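Side-chain contacts in spherulin-4 (Aspergillus clavatus, PDB 5C5G), which is a glycoside hydrolase with a (beta/alpha) barrel fold that binds N-acetyl-D-galactosamine and probably acts in galactosaminogalactan biosynthesis: residues A82-I86 with S87-R91; E132-D135 with V136-T140. All blocks are in the same frame, centred on the assembly; numbering follows the deposited sequence.

Contact 1: residues A82-I86 with S87-R91; sequences AKRNI and SEVRR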
loop_
_atom_site.group_PDB
_atom_site.type_symbol
_atom_site.label_atom_id
_atom_site.label_comp_id
_atom_site.label_asym_id
_atom_site.label_seq_id
_atom_site.Cartn_x
_atom_site.Cartn_y
_atom_site.Cartn_z
ATOM N N ALA A 82 -7.754 -15.114 5.132
ATOM C CA ALA A 82 -9.062 -15.101 5.786
ATOM C C ALA A 82 -9.257 -16.253 6.753
ATOM O O ALA A 82 -10.381 -16.521 7.179
ATOM C CB ALA A 82 -10.200 -15.041 4.752
ATOM N N LYS A 83 -8.164 -16.915 7.114
ATOM C CA LYS A 83 -8.212 -17.994 8.092
ATOM C C LYS A 83 -7.922 -17.468 9.494
ATOM O O LYS A 83 -8.187 -18.151 10.478
ATOM C CB LYS A 83 -7.200 -19.093 7.745
ATOM C CG LYS A 83 -7.488 -19.817 6.439
ATOM C CD LYS A 83 -6.273 -20.611 5.969
ATOM N N ARG A 84 -7.369 -16.267 9.595
ATOM C CA ARG A 84 -7.070 -15.711 10.897
ATOM C C ARG A 84 -8.373 -15.360 11.590
ATOM O O ARG A 84 -9.275 -14.768 10.981
ATOM C CB ARG A 84 -6.184 -14.473 10.749
ATOM C CG ARG A 84 -5.689 -13.939 12.067
ATOM C CD ARG A 84 -4.619 -12.911 11.835
ATOM N NE ARG A 84 -4.122 -12.388 13.105
ATOM C CZ ARG A 84 -3.940 -11.107 13.402
ATOM N NH1 ARG A 84 -4.206 -10.155 12.534
ATOM N NH2 ARG A 84 -3.483 -10.766 14.599
ATOM N N ASN A 85 -8.472 -15.730 12.862
ATOM C CA ASN A 85 -9.655 -15.442 13.655
ATOM C C ASN A 85 -10.010 -13.968 13.554
ATOM O O ASN A 85 -9.164 -13.107 13.761
ATOM C CB ASN A 85 -9.395 -15.820 15.114
ATOM C CG ASN A 85 -10.660 -15.866 15.940
ATOM O OD1 ASN A 85 -11.476 -14.945 15.913
ATOM N ND2 ASN A 85 -10.832 -16.954 16.680
ATOM N N ILE A 86 -11.256 -13.681 13.213
ATOM C CA ILE A 86 -11.662 -12.317 12.943
ATOM C C ILE A 86 -11.547 -11.443 14.196
ATOM O O ILE A 86 -11.306 -10.231 14.085
ATOM C CB ILE A 86 -13.077 -12.275 12.306
ATOM C CG1 ILE A 86 -13.294 -10.922 11.623
ATOM C CG2 ILE A 86 -14.159 -12.609 13.334
ATOM C CD1 ILE A 86 -14.460 -10.907 10.641
ATOM N N SER A 87 -11.675 -12.029 15.382
ATOM C CA SER A 87 -11.508 -11.243 16.596
ATOM C C SER A 87 -10.065 -10.754 16.751
ATOM O O SER A 87 -9.833 -9.677 17.297
ATOM C CB SER A 87 -11.943 -12.033 17.833
ATOM O OG SER A 87 -11.087 -13.138 18.057
ATOM N N GLU A 88 -9.103 -11.529 16.257
ATOM C CA GLU A 88 -7.698 -11.136 16.329
ATOM C C GLU A 88 -7.407 -10.059 15.298
ATOM O O GLU A 88 -6.684 -9.098 15.561
ATOM C CB GLU A 88 -6.794 -12.351 16.124
ATOM C CG GLU A 88 -6.916 -13.368 17.252
ATOM C CD GLU A 88 -6.238 -14.688 16.950
ATOM O OE1 GLU A 88 -5.359 -14.725 16.063
ATOM O OE2 GLU A 88 -6.591 -15.692 17.605
ATOM N N VAL A 89 -7.998 -10.198 14.122
ATOM C CA VAL A 89 -7.881 -9.164 13.106
ATOM C C VAL A 89 -8.472 -7.857 13.651
ATOM O O VAL A 89 -7.876 -6.788 13.531
ATOM C CB VAL A 89 -8.590 -9.581 11.811
ATOM C CG1 VAL A 89 -8.552 -8.476 10.798
ATOM C CG2 VAL A 89 -7.947 -10.836 11.233
ATOM N N ARG A 90 -9.639 -7.944 14.271
ATOM C CA ARG A 90 -10.281 -6.772 14.828
ATOM C C ARG A 90 -9.437 -6.135 15.934
ATOM O O ARG A 90 -9.369 -4.914 16.028
ATOM C CB ARG A 90 -11.665 -7.119 15.337
ATOM C CG ARG A 90 -12.394 -5.939 15.904
ATOM C CD ARG A 90 -13.874 -6.201 15.968
ATOM N NE ARG A 90 -14.606 -4.975 16.263
ATOM C CZ ARG A 90 -15.890 -4.785 15.983
ATOM N NH1 ARG A 90 -16.592 -5.740 15.394
ATOM N NH2 ARG A 90 -16.469 -3.632 16.290
ATOM N N ARG A 91 -8.802 -6.944 16.780
ATOM C CA ARG A 91 -7.925 -6.386 17.810
ATOM C C ARG A 91 -6.862 -5.514 17.156
ATOM O O ARG A 91 -6.565 -4.410 17.624
ATOM C CB ARG A 91 -7.274 -7.483 18.654
ATOM C CG ARG A 91 -6.257 -6.960 19.664
ATOM C CD ARG A 91 -4.846 -6.879 19.093
ATOM N NE ARG A 91 -3.929 -6.296 20.063
ATOM C CZ ARG A 91 -2.701 -5.891 19.769
ATOM N NH1 ARG A 91 -1.938 -5.368 20.714
ATOM N NH2 ARG A 91 -2.225 -6.038 18.541
HETATM O O HOH W 1 -6.338 -17.117 14.143
#
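Arg84 lays its side chain across Glu88 and Val89 at the start of helix 86-103. CG stands anti to the backbone N (chi1 -173°) and the chain runs extended to NE, which carries the aliphatic part past Val89, with Arg84 CG 3.9 Å from Val89 CG2. One face of the guanidinium rests over the backbone between the two helix residues: Glu88 C lies 4.0 Å above the guanidinium plane of Arg84, offset toward the rim of the group. The Glu88 carboxylate crosses the arginine chain at a slant, the two planes 66° apart, and Arg84 NE is 4.0 Å from Glu88 OE1, a long salt bridge. The stronger charge partner of Arg84 is Asp92, met through NH2, while NH1 donates to Ala78 O.

Asn85 is the N-cap of this helix, which follows barrel strand 71-78. Its OD1 accepts Ser87 N at 3.0 Å, slightly off the amide plane, and also Ser87 OG at 2.8 Å, with the hydroxyl well above that plane. Asn85 O is likewise gripped twice, by Val89 N at 3.2 Å in the carbonyl plane and by Glu88 N from above it. A water links Asn85 N to Glu88 OE1.

The Arg84 side chain is about 7 Å from that of Tyr76, an N-acetyl-D-galactosamine-binding residue. Chemically, Asn85 satisfies amides of the first helical turn, whereas the long Arg84-Glu88 pairing suggests mainly electrostatic attraction.

Contact 2: residues E132-D135 with V136-T140; sequences ELTD and VVKGT
Val136 O is gripped by two donors near the C-terminal end of helix 124-139: Thr140 OG1 at 2.7 Å and Gly139 N at 3.2 Å, which arrive from opposite faces of its carbonyl plane. The threonine hydroxyl thus folds back onto the last turn, where the main-chain bonding falters: Gly139 N also reaches Asp135 O, but at an N-H...O angle of only 126°, a weak bond. One residue earlier the helix is regular, since Lys138 N donates to Thr134 O at 2.9 Å and 168°.

Thr134 and Lys138 lie side by side and point the same way, with Thr134 CG2 4.0 Å from Lys138 CG. Lys138 CG lies beside its backbone N (chi1 -61°), which brings it back to 3.1 Å from Thr134 O. Lys138 NZ forms a salt bridge with Asp166 and a hydrogen bond to His147 O; Thr134 OG1 bonds Thr164 O. Val136 CG2 sits 3.3 Å from Glu132 O, and Val137 CG2 is equally near Leu133 O, each methyl resting against the preceding turn.

Within the beta-alpha-beta unit of strands 112-116 and 148-152, Val137 packs on Ile113, Phe115 and Val149, while Leu133 touches Phe115 and also Ile86 of helix 86-103.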
loop_
_atom_site.group_PDB
_atom_site.type_symbol
_atom_site.label_atom_id
_atom_site.label_comp_id
_atom_site.label_asym_id
_atom_site.label_seq_id
_atom_site.Cartn_x
_atom_site.Cartn_y
_atom_site.Cartn_z
ATOM N N GLU A 132 -17.292 -7.654 6.591
ATOM C CA GLU A 132 -17.300 -7.312 8.003
ATOM C C GLU A 132 -16.069 -6.486 8.363
ATOM O O GLU A 132 -16.163 -5.500 9.093
ATOM C CB GLU A 132 -17.373 -8.562 8.889
ATOM C CG GLU A 132 -17.379 -8.216 10.369
ATOM C CD GLU A 132 -17.771 -9.352 11.281
ATOM O OE1 GLU A 132 -18.234 -10.401 10.790
ATOM O OE2 GLU A 132 -17.623 -9.177 12.510
ATOM N N LEU A 133 -14.911 -6.874 7.861
ATOM C CA LEU A 133 -13.702 -6.113 8.134
ATOM C C LEU A 133 -13.794 -4.695 7.619
ATOM O O LEU A 133 -13.345 -3.772 8.294
ATOM C CB LEU A 133 -12.468 -6.803 7.567
ATOM C CG LEU A 133 -12.092 -8.110 8.264
ATOM C CD1 LEU A 133 -10.820 -8.659 7.628
ATOM C CD2 LEU A 133 -11.921 -7.959 9.783
ATOM N N THR A 134 -14.349 -4.510 6.434
ATOM C CA THR A 134 -14.546 -3.166 5.920
ATOM C C THR A 134 -15.491 -2.375 6.817
ATOM O O THR A 134 -15.240 -1.197 7.103
ATOM C CB THR A 134 -14.994 -3.205 4.455
ATOM O OG1 THR A 134 -13.856 -3.602 3.696
ATOM C CG2 THR A 134 -15.459 -1.844 3.965
ATOM N N ASP A 135 -16.574 -2.999 7.269
ATOM C CA ASP A 135 -17.479 -2.326 8.197
ATOM C C ASP A 135 -16.762 -1.892 9.470
ATOM O O ASP A 135 -16.996 -0.808 9.991
ATOM C CB ASP A 135 -18.666 -3.236 8.550
ATOM C CG ASP A 135 -19.688 -3.345 7.431
ATOM O OD1 ASP A 135 -19.628 -2.553 6.465
ATOM O OD2 ASP A 135 -20.570 -4.221 7.539
ATOM N N VAL A 136 -15.892 -2.747 9.979
ATOM C CA VAL A 136 -15.122 -2.407 11.167
ATOM C C VAL A 136 -14.215 -1.212 10.906
ATOM O O VAL A 136 -14.176 -0.260 11.694
ATOM C CB VAL A 136 -14.300 -3.608 11.681
ATOM C CG1 VAL A 136 -13.391 -3.197 12.841
ATOM C CG2 VAL A 136 -15.225 -4.730 12.120
ATOM N N VAL A 137 -13.486 -1.218 9.797
ATOM C CA VAL A 137 -12.615 -0.098 9.503
ATOM C C VAL A 137 -13.413 1.190 9.349
ATOM O O VAL A 137 -13.042 2.234 9.905
ATOM C CB VAL A 137 -11.813 -0.361 8.242
ATOM C CG1 VAL A 137 -11.011 0.874 7.829
ATOM C CG2 VAL A 137 -10.882 -1.523 8.474
ATOM N N LYS A 138 -14.506 1.135 8.598
ATOM C CA LYS A 138 -15.312 2.328 8.342
ATOM C C LYS A 138 -16.006 2.840 9.597
ATOM O O LYS A 138 -16.364 4.014 9.658
ATOM C CB LYS A 138 -16.360 2.046 7.265
ATOM C CG LYS A 138 -15.789 1.656 5.905
ATOM C CD LYS A 138 -15.034 2.776 5.206
ATOM C CE LYS A 138 -14.577 2.335 3.805
ATOM N NZ LYS A 138 -13.580 3.267 3.160
ATOM N N GLY A 139 -16.222 1.976 10.588
ATOM C CA GLY A 139 -16.985 2.347 11.769
ATOM C C GLY A 139 -16.184 2.626 13.026
ATOM O O GLY A 139 -16.753 2.972 14.064
ATOM N N THR A 140 -14.866 2.490 12.956
ATOM C CA THR A 140 -14.030 2.639 14.141
ATOM C C THR A 140 -13.383 4.015 14.198
ATOM O O THR A 140 -12.646 4.420 13.292
ATOM C CB THR A 140 -12.947 1.550 14.186
ATOM O OG1 THR A 140 -13.560 0.250 14.226
ATOM C CG2 THR A 140 -12.099 1.698 15.429
#

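Overall arrangement
From the N terminus, the chain leaves barrel strand 71-78, passes through the loop holding residues 82-85 and enters helix 86-103, where contact 1 closes the turn from loop to helix. It then runs through strand 112-116 into helix 124-139, and contact 2 lies at that helix's far end, before strand 148-152. The two are in series, neither nested nor crossed, with centres 13 Å apart. Their side chains nevertheless meet: Val89 CG1 is 3.6 Å from Leu133 CD2, and Arg90 NH1 is 3.7 Å from Val136 CG2. Together they join successive outer helices of the eight-stranded parallel barrel, helix 86-103 packing against helix 124-139.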